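Local coordinates for putative alpha/beta hydrolase fold protein (Candidatus Nitrososphaera gargensis, PDB 5A62), which probably acts as a carboxylesterase, a hydrolase of the alpha/beta hydrolase fold in an ammonia-oxidizing thaumarchaeon, at residues D79-R82 / R83-H87; T197-G200 / N201-Q204. All blocks are in the same frame, centred on the assembly; numbering follows the deposited sequence.

How the contacts relate
Contact 1 (79-87) and contact 2 (197-204) are local contacts within one alpha/beta hydrolase domain, their centres 20 Å apart and their nearest atoms about 11 Å apart. Contact 1 comes first along the chain, in helix 74-87; contact 2 follows much later, where a loop after helix 185-194 enters helix 202-209. Both pack on helix 100-111, at different residues: L81, R82 and L85 of contact 1 on I104 and Y108, I198, P199 and V202 of contact 2 on I103, S106 and M107. Contact 2 also ties back to helix 74-87 through T197 and M74 and, unlike contact 1, takes part in the dimer contact, linking this part of the fold to the second subunit.

Contact 1. Residues D79-R82 / R83-H87; sequences DDLR and RLLEH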
loop_
_atom_site.group_PDB
_atom_site.type_symbol
_atom_site.label_atom_id
_atom_site.label_comp_id
_atom_site.label_asym_id
_atom_site.label_seq_id
_atom_site.Cartn_x
_atom_site.Cartn_y
_atom_site.Cartn_z
ATOM N N ASP A 79 6.935 -1.118 13.839
ATOM C CA ASP A 79 7.738 -0.109 14.532
ATOM C C ASP A 79 6.878 0.647 15.546
ATOM O O ASP A 79 7.376 0.921 16.656
ATOM C CB ASP A 79 8.364 0.817 13.521
ATOM C CG ASP A 79 9.379 0.150 12.629
ATOM O OD1 ASP A 79 9.871 -0.928 12.894
ATOM O OD2 ASP A 79 9.726 0.849 11.630
ATOM N N ASP A 80 5.631 0.925 15.266
ATOM C CA ASP A 80 4.760 1.574 16.264
ATOM C C ASP A 80 4.652 0.724 17.470
ATOM O O ASP A 80 4.666 1.212 18.623
ATOM C CB ASP A 80 3.332 1.777 15.695
ATOM C CG ASP A 80 3.235 2.796 14.542
ATOM O OD1 ASP A 80 4.165 3.638 14.371
ATOM O OD2 ASP A 80 2.199 2.696 13.830
ATOM N N LEU A 81 4.464 -0.581 17.305
ATOM C CA LEU A 81 4.354 -1.516 18.444
ATOM C C LEU A 81 5.668 -1.603 19.193
ATOM O O LEU A 81 5.656 -1.624 20.444
ATOM C CB LEU A 81 3.983 -2.895 17.921
ATOM C CG LEU A 81 3.887 -4.001 18.960
ATOM C CD1 LEU A 81 2.938 -3.680 20.062
ATOM C CD2 LEU A 81 3.510 -5.336 18.290
ATOM N N ARG A 82 6.770 -1.673 18.474
ATOM C CA ARG A 82 8.067 -1.689 19.131
ATOM C C ARG A 82 8.253 -0.485 20.008
ATOM O O ARG A 82 8.673 -0.638 21.182
ATOM C CB ARG A 82 9.183 -1.786 18.111
ATOM C CG ARG A 82 10.549 -1.902 18.750
ATOM C CD ARG A 82 11.672 -1.715 17.722
ATOM N NE ARG A 82 11.447 -0.611 16.743
ATOM C CZ ARG A 82 11.718 0.685 16.905
ATOM N NH1 ARG A 82 12.253 1.170 18.013
ATOM N NH2 ARG A 82 11.408 1.537 15.916
ATOM N N ARG A 83 7.884 0.662 19.525
ATOM C CA ARG A 83 8.043 1.897 20.312
ATOM C C ARG A 83 7.164 1.831 21.518
ATOM O O ARG A 83 7.566 2.255 22.625
ATOM C CB ARG A 83 7.755 3.129 19.456
ATOM C CG ARG A 83 8.879 3.346 18.444
ATOM C CD ARG A 83 8.970 4.713 17.831
ATOM N NE ARG A 83 7.685 5.019 17.271
ATOM C CZ ARG A 83 7.260 4.681 16.058
ATOM N NH1 ARG A 83 8.081 4.158 15.144
ATOM N NH2 ARG A 83 6.008 5.033 15.734
ATOM N N LEU A 84 5.946 1.331 21.407
ATOM C CA LEU A 84 5.063 1.256 22.572
ATOM C C LEU A 84 5.627 0.299 23.637
ATOM O O LEU A 84 5.607 0.606 24.822
ATOM C CB LEU A 84 3.652 0.788 22.142
ATOM C CG LEU A 84 2.653 0.605 23.266
ATOM C CD1 LEU A 84 2.368 1.909 24.010
ATOM C CD2 LEU A 84 1.374 0.009 22.703
ATOM N N LEU A 85 6.124 -0.872 23.238
ATOM C CA LEU A 85 6.580 -1.846 24.214
ATOM C C LEU A 85 7.889 -1.356 24.816
ATOM O O LEU A 85 8.103 -1.564 26.021
ATOM C CB LEU A 85 6.723 -3.228 23.556
ATOM C CG LEU A 85 5.395 -3.777 23.028
ATOM C CD1 LEU A 85 5.628 -5.198 22.556
ATOM C CD2 LEU A 85 4.244 -3.688 24.037
ATOM N N GLU A 86 8.728 -0.649 24.094
ATOM C CA GLU A 86 9.894 0.019 24.688
ATOM C C GLU A 86 9.456 1.062 25.697
ATOM O O GLU A 86 10.032 1.165 26.811
ATOM C CB GLU A 86 10.746 0.710 23.651
ATOM C CG GLU A 86 11.455 -0.117 22.678
ATOM C CD GLU A 86 12.053 0.699 21.510
ATOM O OE1 GLU A 86 11.853 1.945 21.364
ATOM O OE2 GLU A 86 12.719 0.010 20.680
ATOM N N HIS A 87 8.450 1.836 25.412
ATOM C CA HIS A 87 7.941 2.929 26.292
ATOM C C HIS A 87 7.472 2.364 27.567
ATOM O O HIS A 87 7.653 3.043 28.632
ATOM C CB HIS A 87 6.830 3.637 25.537
ATOM C CG HIS A 87 6.150 4.682 26.317
ATOM N ND1 HIS A 87 6.837 5.783 26.798
ATOM C CD2 HIS A 87 4.861 4.819 26.709
ATOM C CE1 HIS A 87 5.967 6.565 27.408
ATOM N NE2 HIS A 87 4.775 6.003 27.412
#
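Helix 74-87 of the alpha/beta hydrolase fold carries two salt bridges between side chains three and four residues apart, D80 with R83 and R82 with E86. In the second, R82 NH1 lies 2.9 Å from E86 OE2, and the bond is fairly straight. The oxygen sits in the guanidinium plane at its edge, and the nitrogen meets the carboxylate on its syn side, 31° out of the carboxylate plane. R82 starts with CG anti to the backbone N (chi1 -176°), and the bend at chi3 brings NH1 round to OE2 of the glutamate, whose chain runs extended beyond CG. The D80 bridge is shorter but weak as a hydrogen bond: R83 NH2 stands 2.7 Å from D80 OD1, yet the angle at hydrogen is only 129°. R83 bends back over the preceding turn, where one guanidinium face lies over D79 O and D80 CA, both offset toward its rim. D80 OD2 has a further salt bridge to R59, and D79 OD1 is held by Q75. The helix itself is held by the main-chain bonds R83 N to D79 O, L84 N to D80 O, L85 N to L81 O and E86 N to R82 O. On the apolar side L81 CD1 rests 3.9 Å from L85 CG; both leucines touch Y108 of helix 100-111, and L81 and L84 also meet Y56 of strand 52-56. The two guanidinium groups come within 4.3 Å (R82 NH2 to R83 NH1), a repulsion that the carboxylates of D80 and E86 probably offset. Buried D80, set between R83 and R59, would be expected to stay ionised, whereas exposed E86 probably keeps its charge too and helps fix the end of R82.

Contact 2. Residues T197-G200 / N201-Q204; sequences TIPG and NVVQ
P199 O accepts a hydrogen bond from a water 2.7 Å away, and this water accepts the N-H of V202 at 3.2 Å. It therefore joins the carbonyl that opens a type I beta turn, P199 to V202, to the amide that closes it. No direct hydrogen bond crosses between 197-200 and 201-204; the water relays the link at the entrance to helix 202-209. Apolar contacts flank the water bridge. V202 has CG1 anti to its backbone N (chi1 -175°), which leaves CG2 beside that nitrogen and aimed back at the proline. There CG2 lies 3.5 Å from P199 O and 3.9 Å from P199 CD, so the methyl meets both the carbonyl and the ring of one residue. I198 adds a looser touch, its CG2 being 4.4 Å from V202 CG2. N201 holds the N-cap position without making a capping bond through its side chain. Instead its CG stands between the backbone N and the carbonyl carbon (chi1 72°), and OD1 turns back across the turn to lie 3.6 Å from P199 CB. The amide oxygen thus borders the proline ring while the water serves the V202 amide at the start of the helix. G200 N, between the proline and the N-cap, donates to OE2 of E131 of the second subunit, and P199 packs on the same glutamate, making this turn part of the dimer contact. The turn packs on helix 100-111: I198 rests on I103, P199 on M107, and V202 on both S106 and M107. Upstream, T197 OG1 bonds to A194 O at the end of helix 185-194 and to the N of M74, the first residue of helix 74-87.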
loop_
_atom_site.group_PDB
_atom_site.type_symbol
_atom_site.label_atom_id
_atom_site.label_comp_id
_atom_site.label_asym_id
_atom_site.label_seq_id
_atom_site.Cartn_x
_atom_site.Cartn_y
_atom_site.Cartn_z
ATOM N N THR A 197 1.489 -4.919 1.668
ATOM C CA THR A 197 2.903 -4.729 1.994
ATOM C C THR A 197 3.414 -5.769 2.951
ATOM O O THR A 197 4.583 -5.672 3.392
ATOM C CB THR A 197 3.186 -3.324 2.561
ATOM O OG1 THR A 197 2.653 -3.249 3.886
ATOM C CG2 THR A 197 2.551 -2.285 1.728
ATOM N N ILE A 198 2.621 -6.806 3.255
ATOM C CA ILE A 198 3.113 -7.900 4.141
ATOM C C ILE A 198 4.247 -8.626 3.384
ATOM O O ILE A 198 4.017 -8.982 2.213
ATOM C CB ILE A 198 2.011 -8.880 4.395
ATOM C CG1 ILE A 198 0.856 -8.233 5.173
ATOM C CG2 ILE A 198 2.537 -10.092 5.117
ATOM C CD1 ILE A 198 -0.402 -9.090 5.131
ATOM N N PRO A 199 5.374 -8.835 3.990
ATOM C CA PRO A 199 6.489 -9.524 3.282
ATOM C C PRO A 199 6.140 -10.970 3.076
ATOM O O PRO A 199 5.416 -11.582 3.870
ATOM C CB PRO A 199 7.676 -9.356 4.180
ATOM C CG PRO A 199 7.323 -8.341 5.160
ATOM C CD PRO A 199 5.804 -8.280 5.250
ATOM N N GLY A 200 6.727 -11.572 2.041
ATOM C CA GLY A 200 6.450 -12.991 1.759
ATOM C C GLY A 200 7.199 -13.970 2.641
ATOM O O GLY A 200 6.948 -15.155 2.508
ATOM N N ASN A 201 8.107 -13.511 3.465
ATOM C CA ASN A 201 8.931 -14.413 4.300
ATOM C C ASN A 201 8.615 -14.379 5.798
ATOM O O ASN A 201 9.452 -14.746 6.617
ATOM C CB ASN A 201 10.402 -14.100 4.088
ATOM C CG ASN A 201 10.847 -12.784 4.723
ATOM O OD1 ASN A 201 10.056 -11.909 5.101
ATOM N ND2 ASN A 201 12.156 -12.653 4.872
ATOM N N VAL A 202 7.427 -13.895 6.212
ATOM C CA VAL A 202 7.127 -13.835 7.613
ATOM C C VAL A 202 7.007 -15.246 8.192
ATOM O O VAL A 202 7.337 -15.445 9.355
ATOM C CB VAL A 202 5.885 -12.977 7.946
ATOM C CG1 VAL A 202 5.665 -12.835 9.437
ATOM C CG2 VAL A 202 6.002 -11.609 7.338
ATOM N N VAL A 203 6.454 -16.187 7.459
ATOM C CA VAL A 203 6.333 -17.537 7.992
ATOM C C VAL A 203 7.720 -18.042 8.338
ATOM O O VAL A 203 7.880 -18.582 9.437
ATOM C CB VAL A 203 5.638 -18.515 7.032
ATOM C CG1 VAL A 203 5.671 -19.934 7.584
ATOM C CG2 VAL A 203 4.214 -18.081 6.670
ATOM N N GLN A 204 8.705 -17.863 7.485
ATOM C CA GLN A 204 10.056 -18.311 7.793
ATOM C C GLN A 204 10.581 -17.602 9.017
ATOM O O GLN A 204 11.184 -18.222 9.919
ATOM C CB GLN A 204 10.981 -18.056 6.582
ATOM C CG GLN A 204 12.427 -18.525 6.829
ATOM C CD GLN A 204 13.296 -18.437 5.579
ATOM O OE1 GLN A 204 13.477 -17.334 5.042
ATOM N NE2 GLN A 204 13.827 -19.612 5.093
HETATM O O HOH W 1 4.568 -13.922 4.845
#